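Local coordinates for protein MucR Phosphodiesterase (Pseudomonas aeruginosa, PDB 5M1T) that belongs to the EAL-domain family of phosphodiesterases and here holds C2E next to two magnesium-ion sites, at residues Arg44-His49 with Leu68-Pro73. Numbering follows the deposited sequence.
With C2E (9,9'-[(2R,3R,3aS,5S,7aR,9R,10R,10aS,12S,14aR)-3,5,10,12-tetrahydroxy-5,12-dioxidooctahydro-2H,7H-difuro[3,2-d:3',2'-j][1,3,7,9,2,8]tetraoxadiphosphacyclododecine-2,9-diyl]bis(2-amino-1,9-dihydro-6H-purin-6-one)), chain C.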
loop_
_atom_site.group_PDB
_atom_site.type_symbol
_atom_site.label_atom_id
_atom_site.label_comp_id
_atom_site.label_asym_id
_atom_site.label_seq_id
_atom_site.Cartn_x
_atom_site.Cartn_y
_atom_site.Cartn_z
ATOM N N ARG A 44 22.926 6.232 14.215
ATOM C CA ARG A 44 23.236 7.186 13.113
ATOM C C ARG A 44 24.153 6.587 12.061
ATOM O O ARG A 44 25.027 7.239 11.508
ATOM C CB ARG A 44 23.840 8.509 13.592
ATOM C CG ARG A 44 23.197 9.137 14.813
ATOM C CD ARG A 44 21.732 9.491 14.647
ATOM N NE ARG A 44 21.441 10.644 15.502
ATOM C CZ ARG A 44 20.332 11.387 15.444
ATOM N NH1 ARG A 44 19.350 11.108 14.575
ATOM N NH2 ARG A 44 20.205 12.412 16.283
ATOM N N GLN A 45 23.955 5.314 11.784
ATOM C CA GLN A 45 24.791 4.644 10.839
ATOM C C GLN A 45 24.244 4.779 9.415
ATOM O O GLN A 45 24.968 4.485 8.458
ATOM C CB GLN A 45 24.933 3.190 11.270
ATOM C CG GLN A 45 25.715 3.034 12.574
ATOM C CD GLN A 45 25.717 1.603 13.041
ATOM O OE1 GLN A 45 24.966 0.784 12.519
ATOM N NE2 GLN A 45 26.538 1.293 14.016
ATOM N N LEU A 46 22.986 5.227 9.282
ATOM C CA LEU A 46 22.363 5.398 7.965
ATOM C C LEU A 46 22.562 6.796 7.414
ATOM O O LEU A 46 22.298 7.791 8.090
ATOM C CB LEU A 46 20.873 5.022 7.973
ATOM C CG LEU A 46 20.518 3.568 8.270
ATOM C CD1 LEU A 46 19.029 3.287 8.030
ATOM C CD2 LEU A 46 21.375 2.607 7.468
ATOM N N VAL A 47 23.027 6.864 6.161
ATOM C CA VAL A 47 23.312 8.135 5.495
ATOM C C VAL A 47 22.769 8.144 4.073
ATOM O O VAL A 47 22.646 7.088 3.450
ATOM C CB VAL A 47 24.834 8.399 5.448
ATOM C CG1 VAL A 47 25.392 8.474 6.847
ATOM C CG2 VAL A 47 25.566 7.314 4.666
ATOM N N LEU A 48 22.462 9.320 3.539
ATOM C CA LEU A 48 22.091 9.430 2.130
ATOM C C LEU A 48 23.252 9.853 1.269
ATOM O O LEU A 48 23.972 10.807 1.586
ATOM C CB LEU A 48 20.963 10.420 1.916
ATOM C CG LEU A 48 19.590 9.988 2.345
ATOM C CD1 LEU A 48 18.578 11.050 1.921
ATOM C CD2 LEU A 48 19.237 8.659 1.710
ATOM N N HIS A 49 23.421 9.134 0.161
ATOM C CA HIS A 49 24.255 9.620 -0.923
ATOM C C HIS A 49 23.324 10.070 -2.046
ATOM O O HIS A 49 22.162 9.664 -2.117
ATOM C CB HIS A 49 25.216 8.539 -1.369
ATOM C CG HIS A 49 26.331 8.308 -0.396
ATOM N ND1 HIS A 49 27.498 7.654 -0.728
ATOM C CD2 HIS A 49 26.459 8.666 0.904
ATOM C CE1 HIS A 49 28.282 7.585 0.333
ATOM N NE2 HIS A 49 27.678 8.201 1.334
ATOM N N LEU A 68 20.354 5.269 -0.319
ATOM C CA LEU A 68 20.656 4.955 1.048
ATOM C C LEU A 68 21.952 4.158 1.135
ATOM O O LEU A 68 22.218 3.281 0.299
ATOM C CB LEU A 68 19.498 4.168 1.655
ATOM C CG LEU A 68 19.525 3.841 3.163
ATOM C CD1 LEU A 68 19.459 5.105 3.982
ATOM C CD2 LEU A 68 18.374 2.898 3.521
ATOM N N ARG A 69 22.767 4.486 2.135
ATOM C CA ARG A 69 23.964 3.720 2.453
ATOM C C ARG A 69 23.999 3.417 3.965
ATOM O O ARG A 69 23.394 4.133 4.783
ATOM C CB ARG A 69 25.187 4.501 2.053
ATOM C CG ARG A 69 25.246 4.837 0.562
ATOM C CD ARG A 69 25.863 3.687 -0.223
ATOM N NE ARG A 69 25.860 3.904 -1.677
ATOM C CZ ARG A 69 24.813 3.754 -2.495
ATOM N NH1 ARG A 69 23.624 3.426 -2.037
ATOM N NH2 ARG A 69 24.955 3.955 -3.791
ATOM N N TRP A 70 24.692 2.357 4.341
ATOM C CA TRP A 70 24.818 2.028 5.757
ATOM C C TRP A 70 26.309 1.976 6.115
ATOM O O TRP A 70 27.039 1.096 5.660
ATOM C CB TRP A 70 24.065 0.717 6.028
ATOM C CG TRP A 70 24.073 0.201 7.444
ATOM C CD1 TRP A 70 24.515 0.834 8.556
ATOM C CD2 TRP A 70 23.568 -1.067 7.872
ATOM N NE1 TRP A 70 24.326 0.034 9.661
ATOM C CE2 TRP A 70 23.739 -1.138 9.262
ATOM C CE3 TRP A 70 22.977 -2.145 7.205
ATOM C CZ2 TRP A 70 23.349 -2.261 10.015
ATOM C CZ3 TRP A 70 22.571 -3.258 7.956
ATOM C CH2 TRP A 70 22.769 -3.304 9.344
ATOM N N GLU A 71 26.764 2.962 6.871
ATOM C CA GLU A 71 28.124 2.963 7.393
ATOM C C GLU A 71 28.187 2.032 8.582
ATOM O O GLU A 71 27.878 2.410 9.704
ATOM C CB GLU A 71 28.562 4.348 7.860
ATOM C CG GLU A 71 28.527 5.407 6.788
ATOM C CD GLU A 71 28.841 6.788 7.340
ATOM O OE1 GLU A 71 28.572 7.045 8.557
ATOM O OE2 GLU A 71 29.369 7.599 6.552
ATOM N N HIS A 72 28.627 0.814 8.319
ATOM C CA HIS A 72 28.711 -0.189 9.362
ATOM C C HIS A 72 30.093 -0.210 10.057
ATOM O O HIS A 72 31.134 -0.278 9.402
ATOM C CB HIS A 72 28.349 -1.563 8.800
ATOM C CG HIS A 72 27.990 -2.548 9.855
ATOM N ND1 HIS A 72 28.939 -3.237 10.581
ATOM C CD2 HIS A 72 26.790 -2.916 10.357
ATOM C CE1 HIS A 72 28.338 -4.015 11.462
ATOM N NE2 HIS A 72 27.036 -3.838 11.349
ATOM N N PRO A 73 30.100 -0.159 11.401
ATOM C CA PRO A 73 31.387 -0.090 12.096
ATOM C C PRO A 73 32.322 -1.296 11.812
ATOM O O PRO A 73 33.528 -1.113 11.722
ATOM C CB PRO A 73 30.996 0.003 13.583
ATOM C CG PRO A 73 29.608 -0.548 13.676
ATOM C CD PRO A 73 28.960 -0.291 12.330
HETATM P P1 C2E C . 17.828 2.118 -8.218
HETATM O O2P C2E C . 16.601 2.904 -7.846
HETATM O O1P C2E C . 17.830 1.551 -9.622
HETATM O "O5'" C2E C . 19.082 3.082 -8.015
HETATM C "C5'" C2E C . 20.126 3.122 -8.963
HETATM C "C4'" C2E C . 21.231 2.157 -8.598
HETATM O "O4'" C2E C . 22.164 2.103 -9.694
HETATM C "C3'" C2E C . 22.026 2.612 -7.385
HETATM O "O3'" C2E C . 22.490 1.460 -6.683
HETATM C "C2'" C2E C . 23.215 3.337 -7.977
HETATM O "O2'" C2E C . 24.355 3.349 -7.117
HETATM C "C1'" C2E C . 23.455 2.467 -9.203
HETATM N N9 C2E C . 24.192 3.137 -10.274
HETATM C C8 C2E C . 24.026 4.397 -10.707
HETATM N N7 C2E C . 24.881 4.655 -11.720
HETATM C C5 C2E C . 25.591 3.541 -11.947
HETATM C C6 C2E C . 26.653 3.137 -12.874
HETATM O O6 C2E C . 27.081 3.947 -13.727
HETATM N N1 C2E C . 27.120 1.883 -12.768
HETATM C C2 C2E C . 26.654 1.008 -11.847
HETATM N N2 C2E C . 27.168 -0.241 -11.784
HETATM N N3 C2E C . 25.675 1.313 -10.977
HETATM C C4 C2E C . 25.132 2.545 -10.985
HETATM P P11 C2E C . 22.343 1.360 -5.085
HETATM O O21 C2E C . 22.695 2.712 -4.485
HETATM O O11 C2E C . 23.276 0.310 -4.584
HETATM O O5A C2E C . 20.811 1.022 -4.778
HETATM C C5A C2E C . 20.260 -0.190 -5.302
HETATM C C4A C2E C . 18.752 -0.160 -5.174
HETATM O O4A C2E C . 18.365 0.010 -3.815
HETATM C C3A C2E C . 18.128 1.024 -5.866
HETATM O O3A C2E C . 17.993 0.829 -7.263
HETATM C C2A C2E C . 16.800 1.150 -5.166
HETATM O O2A C2E C . 15.856 0.212 -5.664
HETATM C C1A C2E C . 17.142 0.752 -3.752
HETATM N N91 C2E C . 17.281 1.963 -2.893
HETATM C C81 C2E C . 18.356 2.760 -2.719
HETATM N N71 C2E C . 18.086 3.745 -1.821
HETATM C C51 C2E C . 16.814 3.565 -1.422
HETATM C C61 C2E C . 15.880 4.236 -0.502
HETATM O O61 C2E C . 16.236 5.257 0.125
HETATM N N11 C2E C . 14.643 3.724 -0.377
HETATM C C21 C2E C . 14.249 2.633 -1.069
HETATM N N21 C2E C . 12.999 2.163 -0.905
HETATM N N31 C2E C . 15.044 1.964 -1.931
HETATM C C41 C2E C . 16.301 2.400 -2.135
#
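Glu71 N donates to Gln45 O at 2.8 Å, the shortest hydrogen bond between the two strands' ends. Next along, Val47 N donates to Arg69 O at 3.1 Å in a nearly straight bond and Arg69 N returns a bond to Val47 O, completing an antiparallel hydrogen-bonded pair flanked by the non-hydrogen-bonded pairs Leu46-Trp70 and Leu48-Leu68. The extended Gln45 side chain presents OE1 at the edge of the Trp70 indole, in the ring plane, where NE1 donates to it at 3.0 Å (N-H...O 176°); NE2 of Gln45 rests against Pro73 CD. Leu46 CD2 packs on Trp70 CB at 3.6 Å, on the same face as Leu48 and Leu68, where helices 32-38 and 93-113 lie against Trp70 and Leu68. On the other face Val47 CG2 meets Arg69 CB, and Arg69 CG sits over the centre of the His49 ring in a CH-pi contact, 3.8 Å from the centroid. A bend at chi2 (-85°) takes the guanidinium on to C2E, whose O21 accepts from both NH1 and NH2 of Arg69; NH1 also donates to Leu68 O, probably steadying the group's rotation. Leu68 N points straight at C2E N71, 3.1 Å away. Strands 46-55 and 61-72 form the antiparallel hairpin that begins the modified TIM barrel of EAL domains, its second strand lining the C2E pocket.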